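Local coordinates for protein YibA (Escherichia coli, PDB 1OYZ) that is of unknown function, a HEAT-repeat protein of stacked helix pairs for which an oxidoreductase activity has been only tentatively inferred, at residues A44-Q48 and F76-K82; E88-N93 and N122-K128; Y68-D72 and D102-V107; I161-I165 and Y188-I193. The contacts are given in a common frame with arbitrary orientation. Residue numbers count along the deposited sequence, not the author numbering.

In the fold
All four contacts join successive helical repeats and are partly buried: contact 1 most (four of nine touching residues buried, one exposed), while contact 2 has most exposed (three of eight). Contacts 1 and 3 share helix 68-80, contact 3 holding its first turn against 102-107 and contact 1 its C-terminal part against 44-48. Contact 2 touches contact 1 where Val91 CG1 packs on Leu78 CG at 3.6 Å. Contact 4 lies across the chain's centre from contact 1, their centres about 34 Å apart. Chemistry varies with place: contact 1 mixes an apolar row with an amide-carbonyl bond and a water bridge, contact 2 relies on stacked rings, contact 3 on a salt bridge, and contact 4 on apolar packing.

Contact 1: residues A44-Q48 and F76-K82; sequences ARVLQ and FILGQIK
Residues 44-48 belong to the C-terminal half of helix 37-50, and 76-80 lie in the C-terminal part of helix 68-80, with 81-82 continuing in extended conformation (Ile81 phi/psi -65/149°). The two short axes run nearly parallel, 27° apart (signed crossing -27°), and approach to 8.9 Å. Phe76, chi1 t, swings its ring beside the first helix: Ala44 CB lies 3.9 Å from Phe76 CD2 at the ring edge, while Gln48 NE2 stands over one face, 3.7 Å from Phe76 CZ. That amide also donates to the backbone, Gln48 NE2 to Phe76 O, at 2.9 Å; the m, t rotamer of Gln48 carries it there. Ile77 (m, t) fills the space between Ala44 and Leu47, with Ala44 CB to Ile77 CG1 at 3.7 Å and Leu47 CD1 to Ile77 CD1 at 4.0 Å. Ile81 comes closest in register, its CA 4.1 Å from Gln48 CA, and Ile81 CA makes a CH...O contact of 3.6 Å to Gln48 O. One water then joins Gln48 O (2.8 Å) to Lys82 N (2.9 Å). Such near-parallel packing of equivalent helices is characteristic of neighbouring repeats in a HEAT-type solenoid. Around it, Val46 and Leu47 meet helix 25-31, Ile81 rests on helix 53-63, and Phe76 and Gln80 touch helix 105-121.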
loop_
_atom_site.group_PDB
_atom_site.type_symbol
_atom_site.label_atom_id
_atom_site.label_comp_id
_atom_site.label_asym_id
_atom_site.label_seq_id
_atom_site.Cartn_x
_atom_site.Cartn_y
_atom_site.Cartn_z
ATOM N N ALA A 44 -1.926 14.911 16.387
ATOM C CA ALA A 44 -3.082 14.243 15.803
ATOM C C ALA A 44 -3.087 12.757 16.143
ATOM O O ALA A 44 -4.141 12.175 16.375
ATOM C CB ALA A 44 -3.084 14.438 14.274
ATOM N N ARG A 45 -1.919 12.126 16.164
ATOM C CA ARG A 45 -1.875 10.694 16.487
ATOM C C ARG A 45 -2.399 10.491 17.912
ATOM O O ARG A 45 -3.159 9.571 18.158
ATOM C CB ARG A 45 -0.446 10.123 16.379
ATOM C CG ARG A 45 0.133 10.029 14.948
ATOM C CD ARG A 45 1.548 9.394 14.927
ATOM N NE ARG A 45 1.537 8.024 15.465
ATOM C CZ ARG A 45 2.566 7.443 16.096
ATOM N NH1 ARG A 45 2.450 6.198 16.543
ATOM N NH2 ARG A 45 3.713 8.095 16.284
ATOM N N VAL A 46 -2.005 11.356 18.841
ATOM C CA VAL A 46 -2.477 11.203 20.208
ATOM C C VAL A 46 -3.980 11.372 20.199
ATOM O O VAL A 46 -4.709 10.642 20.882
ATOM C CB VAL A 46 -1.858 12.235 21.156
ATOM C CG1 VAL A 46 -2.311 11.961 22.580
ATOM C CG2 VAL A 46 -0.352 12.191 21.054
ATOM N N LEU A 47 -4.453 12.313 19.386
ATOM C CA LEU A 47 -5.900 12.534 19.306
ATOM C C LEU A 47 -6.620 11.299 18.742
ATOM O O LEU A 47 -7.684 10.918 19.238
ATOM C CB LEU A 47 -6.218 13.801 18.472
ATOM C CG LEU A 47 -5.755 15.106 19.157
ATOM C CD1 LEU A 47 -6.090 16.351 18.354
ATOM C CD2 LEU A 47 -6.436 15.168 20.486
ATOM N N GLN A 48 -6.040 10.652 17.733
ATOM C CA GLN A 48 -6.684 9.468 17.167
ATOM C C GLN A 48 -6.781 8.378 18.229
ATOM O O GLN A 48 -7.733 7.600 18.231
ATOM C CB GLN A 48 -5.914 8.899 15.949
ATOM C CG GLN A 48 -5.868 9.755 14.671
ATOM C CD GLN A 48 -4.844 9.204 13.649
ATOM O OE1 GLN A 48 -3.760 8.780 14.036
ATOM N NE2 GLN A 48 -5.186 9.229 12.354
ATOM N N PHE A 76 -7.275 13.288 8.442
ATOM C CA PHE A 76 -6.338 12.277 8.960
ATOM C C PHE A 76 -6.863 11.762 10.309
ATOM O O PHE A 76 -7.011 10.557 10.521
ATOM C CB PHE A 76 -4.943 12.892 9.144
ATOM C CG PHE A 76 -3.933 11.970 9.807
ATOM C CD1 PHE A 76 -3.551 10.772 9.201
ATOM C CD2 PHE A 76 -3.326 12.338 11.018
ATOM C CE1 PHE A 76 -2.574 9.956 9.777
ATOM C CE2 PHE A 76 -2.346 11.532 11.608
ATOM C CZ PHE A 76 -1.963 10.332 10.989
ATOM N N ILE A 77 -7.152 12.683 11.214
ATOM C CA ILE A 77 -7.653 12.305 12.521
ATOM C C ILE A 77 -8.876 11.422 12.390
ATOM O O ILE A 77 -8.974 10.358 13.014
ATOM C CB ILE A 77 -7.994 13.562 13.369
ATOM C CG1 ILE A 77 -6.713 14.251 13.804
ATOM C CG2 ILE A 77 -8.731 13.178 14.637
ATOM C CD1 ILE A 77 -6.934 15.549 14.509
ATOM N N LEU A 78 -9.792 11.863 11.544
ATOM C CA LEU A 78 -11.050 11.170 11.303
ATOM C C LEU A 78 -10.901 9.737 10.775
ATOM O O LEU A 78 -11.801 8.923 10.921
ATOM C CB LEU A 78 -11.889 12.028 10.340
ATOM C CG LEU A 78 -13.140 12.768 10.853
ATOM C CD1 LEU A 78 -13.005 13.122 12.307
ATOM C CD2 LEU A 78 -13.414 14.005 10.006
ATOM N N GLY A 79 -9.770 9.415 10.170
ATOM C CA GLY A 79 -9.612 8.058 9.662
ATOM C C GLY A 79 -9.404 6.971 10.713
ATOM O O GLY A 79 -9.676 5.796 10.459
ATOM N N GLN A 80 -8.935 7.336 11.903
ATOM C CA GLN A 80 -8.704 6.315 12.923
ATOM C C GLN A 80 -9.317 6.557 14.319
ATOM O O GLN A 80 -9.391 5.642 15.134
ATOM C CB GLN A 80 -7.189 6.061 13.017
ATOM C CG GLN A 80 -6.616 5.427 11.737
ATOM C CD GLN A 80 -5.106 5.522 11.640
ATOM O OE1 GLN A 80 -4.385 4.858 12.381
ATOM N NE2 GLN A 80 -4.616 6.356 10.723
ATOM N N ILE A 81 -9.767 7.780 14.586
ATOM C CA ILE A 81 -10.365 8.124 15.871
ATOM C C ILE A 81 -11.665 7.335 16.062
ATOM O O ILE A 81 -12.355 7.010 15.091
ATOM C CB ILE A 81 -10.674 9.642 15.920
ATOM C CG1 ILE A 81 -10.842 10.123 17.370
ATOM C CG2 ILE A 81 -11.941 9.937 15.119
ATOM C CD1 ILE A 81 -10.826 11.663 17.506
ATOM N N LYS A 82 -11.995 7.012 17.310
ATOM C CA LYS A 82 -13.239 6.302 17.581
ATOM C C LYS A 82 -14.413 7.286 17.486
ATOM O O LYS A 82 -14.316 8.435 17.926
ATOM C CB LYS A 82 -13.190 5.648 18.964
ATOM C CG LYS A 82 -12.321 4.390 19.001
ATOM C CD LYS A 82 -12.484 3.634 20.317
ATOM C CE LYS A 82 -12.135 2.166 20.161
ATOM N NZ LYS A 82 -12.675 1.395 21.317
HETATM O O HOH W 1 -10.165 7.256 19.494
#

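Contact 2: residues E88-N93 and N122-K128; sequences EDNVFN and NPIYSPK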
loop_
_atom_site.group_PDB
_atom_site.type_symbol
_atom_site.label_atom_id
_atom_site.label_comp_id
_atom_site.label_asym_id
_atom_site.label_seq_id
_atom_site.Cartn_x
_atom_site.Cartn_y
_atom_site.Cartn_z
ATOM N N GLU A 88 -20.856 7.838 12.609
ATOM C CA GLU A 88 -19.998 7.103 11.687
ATOM C C GLU A 88 -20.331 7.340 10.205
ATOM O O GLU A 88 -19.453 7.674 9.417
ATOM C CB GLU A 88 -20.047 5.605 12.019
ATOM C CG GLU A 88 -18.782 4.850 11.626
ATOM C CD GLU A 88 -18.829 3.343 11.920
ATOM O OE1 GLU A 88 -17.910 2.638 11.454
ATOM O OE2 GLU A 88 -19.759 2.861 12.610
ATOM N N ASP A 89 -21.593 7.176 9.824
ATOM C CA ASP A 89 -21.969 7.399 8.434
ATOM C C ASP A 89 -21.654 8.817 7.977
ATOM O O ASP A 89 -21.122 9.012 6.883
ATOM C CB ASP A 89 -23.456 7.111 8.212
ATOM C CG ASP A 89 -23.760 5.618 8.154
ATOM O OD1 ASP A 89 -22.878 4.828 7.749
ATOM O OD2 ASP A 89 -24.895 5.234 8.488
ATOM N N ASN A 90 -21.978 9.804 8.813
ATOM C CA ASN A 90 -21.718 11.195 8.466
ATOM C C ASN A 90 -20.217 11.455 8.281
ATOM O O ASN A 90 -19.818 12.193 7.381
ATOM C CB ASN A 90 -22.285 12.150 9.529
ATOM C CG ASN A 90 -23.827 12.139 9.583
ATOM O OD1 ASN A 90 -24.452 13.055 10.142
ATOM N ND2 ASN A 90 -24.442 11.097 9.007
ATOM N N VAL A 91 -19.381 10.852 9.123
ATOM C CA VAL A 91 -17.951 11.066 8.995
ATOM C C VAL A 91 -17.459 10.409 7.717
ATOM O O VAL A 91 -16.681 10.987 6.967
ATOM C CB VAL A 91 -17.189 10.533 10.255
ATOM C CG1 VAL A 91 -15.668 10.423 9.971
ATOM C CG2 VAL A 91 -17.421 11.488 11.428
ATOM N N PHE A 92 -17.930 9.210 7.457
ATOM C CA PHE A 92 -17.527 8.550 6.245
ATOM C C PHE A 92 -17.903 9.442 5.052
ATOM O O PHE A 92 -17.079 9.725 4.186
ATOM C CB PHE A 92 -18.219 7.218 6.109
ATOM C CG PHE A 92 -17.800 6.493 4.917
ATOM C CD1 PHE A 92 -16.634 5.751 4.925
ATOM C CD2 PHE A 92 -18.496 6.640 3.738
ATOM C CE1 PHE A 92 -16.169 5.165 3.776
ATOM C CE2 PHE A 92 -18.028 6.052 2.580
ATOM C CZ PHE A 92 -16.866 5.318 2.594
ATOM N N ASN A 93 -19.142 9.903 5.029
ATOM C CA ASN A 93 -19.589 10.756 3.939
ATOM C C ASN A 93 -18.744 11.988 3.822
ATOM O O ASN A 93 -18.423 12.428 2.708
ATOM C CB ASN A 93 -21.059 11.098 4.123
ATOM C CG ASN A 93 -21.936 9.884 3.906
ATOM O OD1 ASN A 93 -23.028 9.778 4.458
ATOM N ND2 ASN A 93 -21.448 8.950 3.095
ATOM N N ASN A 122 -15.238 -1.179 9.507
ATOM C CA ASN A 122 -16.655 -1.398 9.301
ATOM C C ASN A 122 -16.890 -1.497 7.801
ATOM O O ASN A 122 -17.117 -0.496 7.113
ATOM C CB ASN A 122 -17.466 -0.257 9.925
ATOM C CG ASN A 122 -18.963 -0.538 9.938
ATOM O OD1 ASN A 122 -19.764 0.289 10.386
ATOM N ND2 ASN A 122 -19.349 -1.711 9.442
ATOM N N PRO A 123 -16.819 -2.727 7.279
ATOM C CA PRO A 123 -16.994 -3.121 5.881
ATOM C C PRO A 123 -18.285 -2.649 5.202
ATOM O O PRO A 123 -18.404 -2.738 3.988
ATOM C CB PRO A 123 -16.908 -4.638 5.953
ATOM C CG PRO A 123 -15.979 -4.859 7.083
ATOM C CD PRO A 123 -16.463 -3.895 8.109
ATOM N N ILE A 124 -19.268 -2.173 5.957
ATOM C CA ILE A 124 -20.488 -1.728 5.304
ATOM C C ILE A 124 -20.191 -0.667 4.242
ATOM O O ILE A 124 -21.001 -0.441 3.337
ATOM C CB ILE A 124 -21.505 -1.120 6.297
ATOM C CG1 ILE A 124 -20.928 0.164 6.922
ATOM C CG2 ILE A 124 -21.898 -2.162 7.345
ATOM C CD1 ILE A 124 -21.938 0.988 7.739
ATOM N N TYR A 125 -19.033 -0.020 4.362
ATOM C CA TYR A 125 -18.625 1.038 3.442
ATOM C C TYR A 125 -17.915 0.586 2.159
ATOM O O TYR A 125 -17.620 1.408 1.293
ATOM C CB TYR A 125 -17.735 2.049 4.199
ATOM C CG TYR A 125 -18.413 2.704 5.394
ATOM C CD1 TYR A 125 -19.606 3.418 5.239
ATOM C CD2 TYR A 125 -17.879 2.585 6.692
ATOM C CE1 TYR A 125 -20.260 3.990 6.339
ATOM C CE2 TYR A 125 -18.533 3.156 7.803
ATOM C CZ TYR A 125 -19.724 3.857 7.610
ATOM O OH TYR A 125 -20.390 4.432 8.671
ATOM N N SER A 126 -17.669 -0.716 2.034
ATOM C CA SER A 126 -16.961 -1.278 0.882
ATOM C C SER A 126 -17.529 -0.877 -0.471
ATOM O O SER A 126 -16.810 -0.346 -1.315
ATOM C CB SER A 126 -16.901 -2.794 1.004
ATOM O OG SER A 126 -16.298 -3.124 2.247
ATOM N N PRO A 127 -18.820 -1.126 -0.691
ATOM C CA PRO A 127 -19.445 -0.755 -1.966
ATOM C C PRO A 127 -19.071 0.693 -2.325
ATOM O O PRO A 127 -18.645 0.975 -3.443
ATOM C CB PRO A 127 -20.945 -0.915 -1.674
ATOM C CG PRO A 127 -20.973 -2.059 -0.689
ATOM C CD PRO A 127 -19.803 -1.734 0.230
ATOM N N LYS A 128 -19.218 1.606 -1.373
ATOM C CA LYS A 128 -18.876 3.003 -1.621
ATOM C C LYS A 128 -17.397 3.218 -1.907
ATOM O O LYS A 128 -17.047 4.072 -2.720
ATOM C CB LYS A 128 -19.324 3.870 -0.453
ATOM C CG LYS A 128 -20.794 4.191 -0.521
ATOM C CD LYS A 128 -21.332 4.533 0.845
ATOM C CE LYS A 128 -22.769 4.987 0.766
ATOM N NZ LYS A 128 -22.831 6.346 0.159
#
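This is an aromatic stacking contact between the start of helix 88-101 and the link 122-125 that leads from helix 105-121 into helix 126-136, partly buried at one end of the helix layers. The evidence is the pair Phe92 and Tyr125, which form an offset stack: their centroids are 4.2 Å apart and their planes differ by only 4°. Each CB also sits over the partner's ring, Phe92 CB 4.0 Å from the Tyr125 centroid and Tyr125 CB 3.9 Å from the Phe92 centroid, so the two side chains overlap along their length as mutual CH-pi donors. Their CA atoms are 8.1 Å apart, and both CA-to-CB bonds point toward the opposing segment. The phenol is fixed at its far end, where Tyr125 OH donates to Asp89 OD1 at 2.7 Å, one helical turn before Phe92 and near the plane of the tyrosine ring. Further along, Lys128 CB packs against Phe92 CE2 at 4.0 Å. Thr115 of helix 105-121 also touches Phe92. Within the link, Pro123 opens a 3-10 turn, and Ser126 OG donates to Pro123 O at 2.8 Å as the chain enters the next helix. A short turn that places an aromatic residue against the start of helix 88-101, the helix two before 126-136 in the chain, fits the stacking of helical hairpins in an alpha-solenoid of the HEAT type.

Contact 3: residues Y68-D72 and D102-V107; sequences YIRRD and DKSACV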
loop_
_atom_site.group_PDB
_atom_site.type_symbol
_atom_site.label_atom_id
_atom_site.label_comp_id
_atom_site.label_asym_id
_atom_site.label_seq_id
_atom_site.Cartn_x
_atom_site.Cartn_y
_atom_site.Cartn_z
ATOM N N TYR A 68 -5.854 24.308 3.844
ATOM C CA TYR A 68 -5.804 22.900 3.463
ATOM C C TYR A 68 -5.027 22.057 4.454
ATOM O O TYR A 68 -5.234 20.858 4.551
ATOM C CB TYR A 68 -5.264 22.739 2.024
ATOM C CG TYR A 68 -3.792 22.946 1.883
ATOM C CD1 TYR A 68 -3.232 24.212 2.040
ATOM C CD2 TYR A 68 -2.934 21.857 1.702
ATOM C CE1 TYR A 68 -1.875 24.386 2.037
ATOM C CE2 TYR A 68 -1.564 22.028 1.693
ATOM C CZ TYR A 68 -1.041 23.290 1.871
ATOM O OH TYR A 68 0.322 23.461 1.947
ATOM N N ILE A 69 -4.151 22.691 5.216
ATOM C CA ILE A 69 -3.380 21.966 6.211
ATOM C C ILE A 69 -4.338 21.475 7.295
ATOM O O ILE A 69 -4.259 20.331 7.744
ATOM C CB ILE A 69 -2.306 22.869 6.798
ATOM C CG1 ILE A 69 -1.393 23.331 5.660
ATOM C CG2 ILE A 69 -1.533 22.144 7.892
ATOM C CD1 ILE A 69 -0.247 24.215 6.088
ATOM N N ARG A 70 -5.261 22.337 7.699
ATOM C CA ARG A 70 -6.240 21.933 8.691
ATOM C C ARG A 70 -7.173 20.880 8.137
ATOM O O ARG A 70 -7.559 19.968 8.867
ATOM C CB ARG A 70 -7.061 23.123 9.192
ATOM C CG ARG A 70 -6.333 23.972 10.213
ATOM C CD ARG A 70 -7.242 25.097 10.713
ATOM N NE ARG A 70 -6.751 25.682 11.960
ATOM C CZ ARG A 70 -7.387 26.650 12.622
ATOM N NH1 ARG A 70 -8.532 27.142 12.153
ATOM N NH2 ARG A 70 -6.892 27.111 13.766
ATOM N N ARG A 71 -7.538 20.987 6.861
ATOM C CA ARG A 71 -8.456 20.000 6.298
ATOM C C ARG A 71 -7.791 18.633 6.252
ATOM O O ARG A 71 -8.399 17.621 6.570
ATOM C CB ARG A 71 -8.914 20.404 4.884
ATOM C CG ARG A 71 -9.837 21.639 4.861
ATOM C CD ARG A 71 -10.781 21.695 3.635
ATOM N NE ARG A 71 -10.088 21.699 2.350
ATOM C CZ ARG A 71 -9.367 22.712 1.872
ATOM N NH1 ARG A 71 -9.225 23.853 2.555
ATOM N NH2 ARG A 71 -8.727 22.560 0.726
ATOM N N ASP A 72 -6.529 18.619 5.864
ATOM C CA ASP A 72 -5.782 17.393 5.770
ATOM C C ASP A 72 -5.713 16.743 7.157
ATOM O O ASP A 72 -6.075 15.580 7.337
ATOM C CB ASP A 72 -4.403 17.734 5.221
ATOM C CG ASP A 72 -3.556 16.524 4.987
ATOM O OD1 ASP A 72 -3.988 15.608 4.279
ATOM O OD2 ASP A 72 -2.444 16.494 5.506
ATOM N N ASP A 102 -12.143 17.659 -2.824
ATOM C CA ASP A 102 -11.291 18.692 -2.249
ATOM C C ASP A 102 -10.331 19.252 -3.273
ATOM O O ASP A 102 -9.703 18.513 -4.038
ATOM C CB ASP A 102 -10.497 18.198 -1.034
ATOM C CG ASP A 102 -10.120 19.332 -0.107
ATOM O OD1 ASP A 102 -9.137 20.057 -0.387
ATOM O OD2 ASP A 102 -10.833 19.529 0.901
ATOM N N LYS A 103 -10.217 20.570 -3.272
ATOM C CA LYS A 103 -9.329 21.247 -4.189
ATOM C C LYS A 103 -7.859 20.959 -3.956
ATOM O O LYS A 103 -7.035 21.282 -4.800
ATOM C CB LYS A 103 -9.568 22.755 -4.139
ATOM C CG LYS A 103 -10.856 23.209 -4.829
ATOM C CD LYS A 103 -10.658 24.613 -5.445
ATOM C CE LYS A 103 -11.854 25.080 -6.293
ATOM N NZ LYS A 103 -11.574 26.354 -7.021
ATOM N N SER A 104 -7.510 20.366 -2.821
ATOM C CA SER A 104 -6.108 20.059 -2.567
ATOM C C SER A 104 -5.876 18.562 -2.786
ATOM O O SER A 104 -6.561 17.733 -2.200
ATOM C CB SER A 104 -5.724 20.444 -1.134
ATOM O OG SER A 104 -4.643 19.648 -0.670
ATOM N N ALA A 105 -4.915 18.220 -3.636
ATOM C CA ALA A 105 -4.640 16.832 -3.895
ATOM C C ALA A 105 -4.152 16.183 -2.583
ATOM O O ALA A 105 -4.460 15.013 -2.309
ATOM C CB ALA A 105 -3.597 16.694 -5.030
ATOM N N CYS A 106 -3.418 16.933 -1.758
ATOM C CA CYS A 106 -2.951 16.390 -0.476
ATOM C C CYS A 106 -4.139 15.928 0.332
ATOM O O CYS A 106 -4.181 14.786 0.808
ATOM C CB CYS A 106 -2.174 17.434 0.320
ATOM S SG CYS A 106 -0.597 17.736 -0.417
ATOM N N VAL A 107 -5.118 16.819 0.483
ATOM C CA VAL A 107 -6.319 16.468 1.207
ATOM C C VAL A 107 -7.008 15.241 0.621
ATOM O O VAL A 107 -7.377 14.324 1.364
ATOM C CB VAL A 107 -7.345 17.651 1.254
ATOM C CG1 VAL A 107 -8.629 17.214 1.941
ATOM C CG2 VAL A 107 -6.743 18.838 2.002
#
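A two-pronged salt bridge spans the gap between one helix and the turn that precedes another. Arg71 NE donates to Asp102 OD2 at 2.7 Å (161° at the hydrogen) and Arg71 NH2 to Asp102 OD1 at 2.8 Å (168°), with Asp102 OD2 near the plane of the guanidinium. The carboxylate does more than hold arginine. Asp102 OD1 accepts from Ser104 N at 2.9 Å, an Asx turn that shapes the link between helices 88-101 and 105-121, and Ser104, the N-cap of the latter, takes a bond from Val107 N to its OG at 3.1 Å. Arginine, turn and helix start are therefore coupled through consecutive bonds. Beneath them Val107 CG2 packs 4.2 Å from Tyr68 CB, 3.9 Å from Arg71 CB and 4.1 Å from Asp72 CB. The backbones close in toward Val107, from 6.7 Å between the CA atoms of Tyr68 and Ser104 to 4.7 Å between those of Asp72 and Val107. Asp72 OD1 has its own partner in Thr110, on helix 105-121, while Met98 of helix 88-101 touches both Arg71 and Val107. Such joins link successive repeats of a HEAT-like stack. With both prongs near linear and the same carboxylate ordering the turn, the chemistry implies that the repeats meet here in a directional, charge-paired geometry rather than by apolar packing alone.

Contact 4: residues I161-I165 and Y188-I193; sequences IPLLI and YDNSDI
Residues 161-165 make the first turn of helix 161-168, with Ile165 N bonded to Ile161 O at 2.8 Å; residues 188-190 are extended and lead into the helix that starts at 191. The CA atoms pair as Ile161 with Tyr188 (7.7 Å) and Ile165 with Ile193 (6.6 Å). Ile161 and Ile165, one turn apart and both m, t, form a ridge. The Tyr188 ring (chi1 m) lies along one end of it: Ile161 CG1 rests over a face, 3.9 Å from Tyr188 CD1, and Leu164 CD2 meets the ring edge at 4.0 Å from Tyr188 CE1, filling the corner between ring and helix. This is packing between adjacent helical repeats, as in HEAT proteins, where one repeat's helix start meets the link into the next. Asn190 (chi1 p) is the N-cap there, accepting from Ile193 N at its OD1 at 2.8 Å, and its amide ND2 sits 3.9 Å from Ile161 CG2. The tip of Ile165 fits into the hollow between Asn190 and the first turn beyond: Ile165 CD1 is 4.3 Å from Asn190 OD1 and 3.8 Å from Asp192 CB, while Ile165 CG1 meets Ile193 CG2 at 4.0 Å. Behind the ridge, Leu163 and Leu164 touch Ile152 of helix 142-153.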
loop_
_atom_site.group_PDB
_atom_site.type_symbol
_atom_site.label_atom_id
_atom_site.label_comp_id
_atom_site.label_asym_id
_atom_site.label_seq_id
_atom_site.Cartn_x
_atom_site.Cartn_y
_atom_site.Cartn_z
ATOM N N ILE A 161 -10.442 -5.049 -10.221
ATOM C CA ILE A 161 -9.479 -5.574 -11.178
ATOM C C ILE A 161 -9.141 -4.614 -12.294
ATOM O O ILE A 161 -7.986 -4.281 -12.505
ATOM C CB ILE A 161 -9.974 -6.903 -11.759
ATOM C CG1 ILE A 161 -9.862 -7.959 -10.655
ATOM C CG2 ILE A 161 -9.185 -7.262 -13.054
ATOM C CD1 ILE A 161 -10.284 -9.358 -11.058
ATOM N N PRO A 162 -10.151 -4.158 -13.024
ATOM C CA PRO A 162 -9.945 -3.221 -14.124
ATOM C C PRO A 162 -9.169 -1.980 -13.662
ATOM O O PRO A 162 -8.316 -1.469 -14.378
ATOM C CB PRO A 162 -11.363 -2.899 -14.557
ATOM C CG PRO A 162 -12.134 -4.171 -14.196
ATOM C CD PRO A 162 -11.572 -4.518 -12.864
ATOM N N LEU A 163 -9.471 -1.497 -12.462
ATOM C CA LEU A 163 -8.791 -0.318 -11.921
ATOM C C LEU A 163 -7.323 -0.694 -11.719
ATOM O O LEU A 163 -6.418 0.010 -12.150
ATOM C CB LEU A 163 -9.432 0.097 -10.595
ATOM C CG LEU A 163 -10.941 0.404 -10.613
ATOM C CD1 LEU A 163 -11.286 1.016 -9.256
ATOM C CD2 LEU A 163 -11.346 1.389 -11.754
ATOM N N LEU A 164 -7.130 -1.820 -11.049
ATOM C CA LEU A 164 -5.825 -2.399 -10.789
ATOM C C LEU A 164 -5.000 -2.465 -12.080
ATOM O O LEU A 164 -3.847 -2.020 -12.130
ATOM C CB LEU A 164 -6.019 -3.801 -10.207
ATOM C CG LEU A 164 -5.651 -3.975 -8.727
ATOM C CD1 LEU A 164 -5.590 -2.634 -8.028
ATOM C CD2 LEU A 164 -6.651 -4.910 -8.059
ATOM N N ILE A 165 -5.608 -2.989 -13.141
ATOM C CA ILE A 165 -4.925 -3.094 -14.411
ATOM C C ILE A 165 -4.495 -1.726 -14.896
ATOM O O ILE A 165 -3.352 -1.551 -15.319
ATOM C CB ILE A 165 -5.835 -3.795 -15.454
ATOM C CG1 ILE A 165 -6.026 -5.252 -15.052
ATOM C CG2 ILE A 165 -5.225 -3.720 -16.849
ATOM C CD1 ILE A 165 -6.918 -6.043 -15.991
ATOM N N TYR A 188 -5.194 -12.524 -8.195
ATOM C CA TYR A 188 -6.052 -12.236 -9.323
ATOM C C TYR A 188 -5.313 -12.673 -10.589
ATOM O O TYR A 188 -4.102 -12.493 -10.705
ATOM C CB TYR A 188 -6.348 -10.741 -9.370
ATOM C CG TYR A 188 -7.212 -10.260 -8.231
ATOM C CD1 TYR A 188 -7.249 -8.907 -7.883
ATOM C CD2 TYR A 188 -8.017 -11.156 -7.510
ATOM C CE1 TYR A 188 -8.061 -8.454 -6.843
ATOM C CE2 TYR A 188 -8.828 -10.715 -6.471
ATOM C CZ TYR A 188 -8.850 -9.361 -6.139
ATOM O OH TYR A 188 -9.645 -8.923 -5.090
ATOM N N ASP A 189 -6.031 -13.245 -11.542
ATOM C CA ASP A 189 -5.365 -13.692 -12.753
ATOM C C ASP A 189 -6.264 -13.705 -13.982
ATOM O O ASP A 189 -7.435 -14.072 -13.922
ATOM C CB ASP A 189 -4.750 -15.080 -12.497
ATOM C CG ASP A 189 -3.840 -15.553 -13.623
ATOM O OD1 ASP A 189 -3.331 -14.713 -14.411
ATOM O OD2 ASP A 189 -3.619 -16.783 -13.700
ATOM N N ASN A 190 -5.695 -13.250 -15.088
ATOM C CA ASN A 190 -6.367 -13.214 -16.374
ATOM C C ASN A 190 -5.332 -12.830 -17.423
ATOM O O ASN A 190 -4.216 -12.391 -17.103
ATOM C CB ASN A 190 -7.558 -12.238 -16.391
ATOM C CG ASN A 190 -7.164 -10.803 -16.113
ATOM O OD1 ASN A 190 -6.286 -10.236 -16.758
ATOM N ND2 ASN A 190 -7.842 -10.200 -15.153
ATOM N N SER A 191 -5.696 -13.005 -18.679
ATOM C CA SER A 191 -4.769 -12.723 -19.754
ATOM C C SER A 191 -4.177 -11.315 -19.660
ATOM O O SER A 191 -2.987 -11.123 -19.873
ATOM C CB SER A 191 -5.479 -12.935 -21.091
ATOM O OG SER A 191 -4.678 -12.444 -22.140
ATOM N N ASP A 192 -5.012 -10.335 -19.321
ATOM C CA ASP A 192 -4.556 -8.965 -19.218
ATOM C C ASP A 192 -3.480 -8.722 -18.165
ATOM O O ASP A 192 -2.522 -7.985 -18.399
ATOM C CB ASP A 192 -5.740 -8.035 -18.953
ATOM C CG ASP A 192 -6.750 -8.024 -20.095
ATOM O OD1 ASP A 192 -7.431 -9.054 -20.341
ATOM O OD2 ASP A 192 -6.855 -6.969 -20.741
ATOM N N ILE A 193 -3.646 -9.327 -16.998
ATOM C CA ILE A 193 -2.684 -9.143 -15.927
ATOM C C ILE A 193 -1.395 -9.860 -16.303
ATOM O O ILE A 193 -0.303 -9.331 -16.123
ATOM C CB ILE A 193 -3.246 -9.652 -14.571
ATOM C CG1 ILE A 193 -3.520 -11.145 -14.618
ATOM C CG2 ILE A 193 -4.544 -8.932 -14.241
ATOM C CD1 ILE A 193 -2.293 -11.997 -14.252
#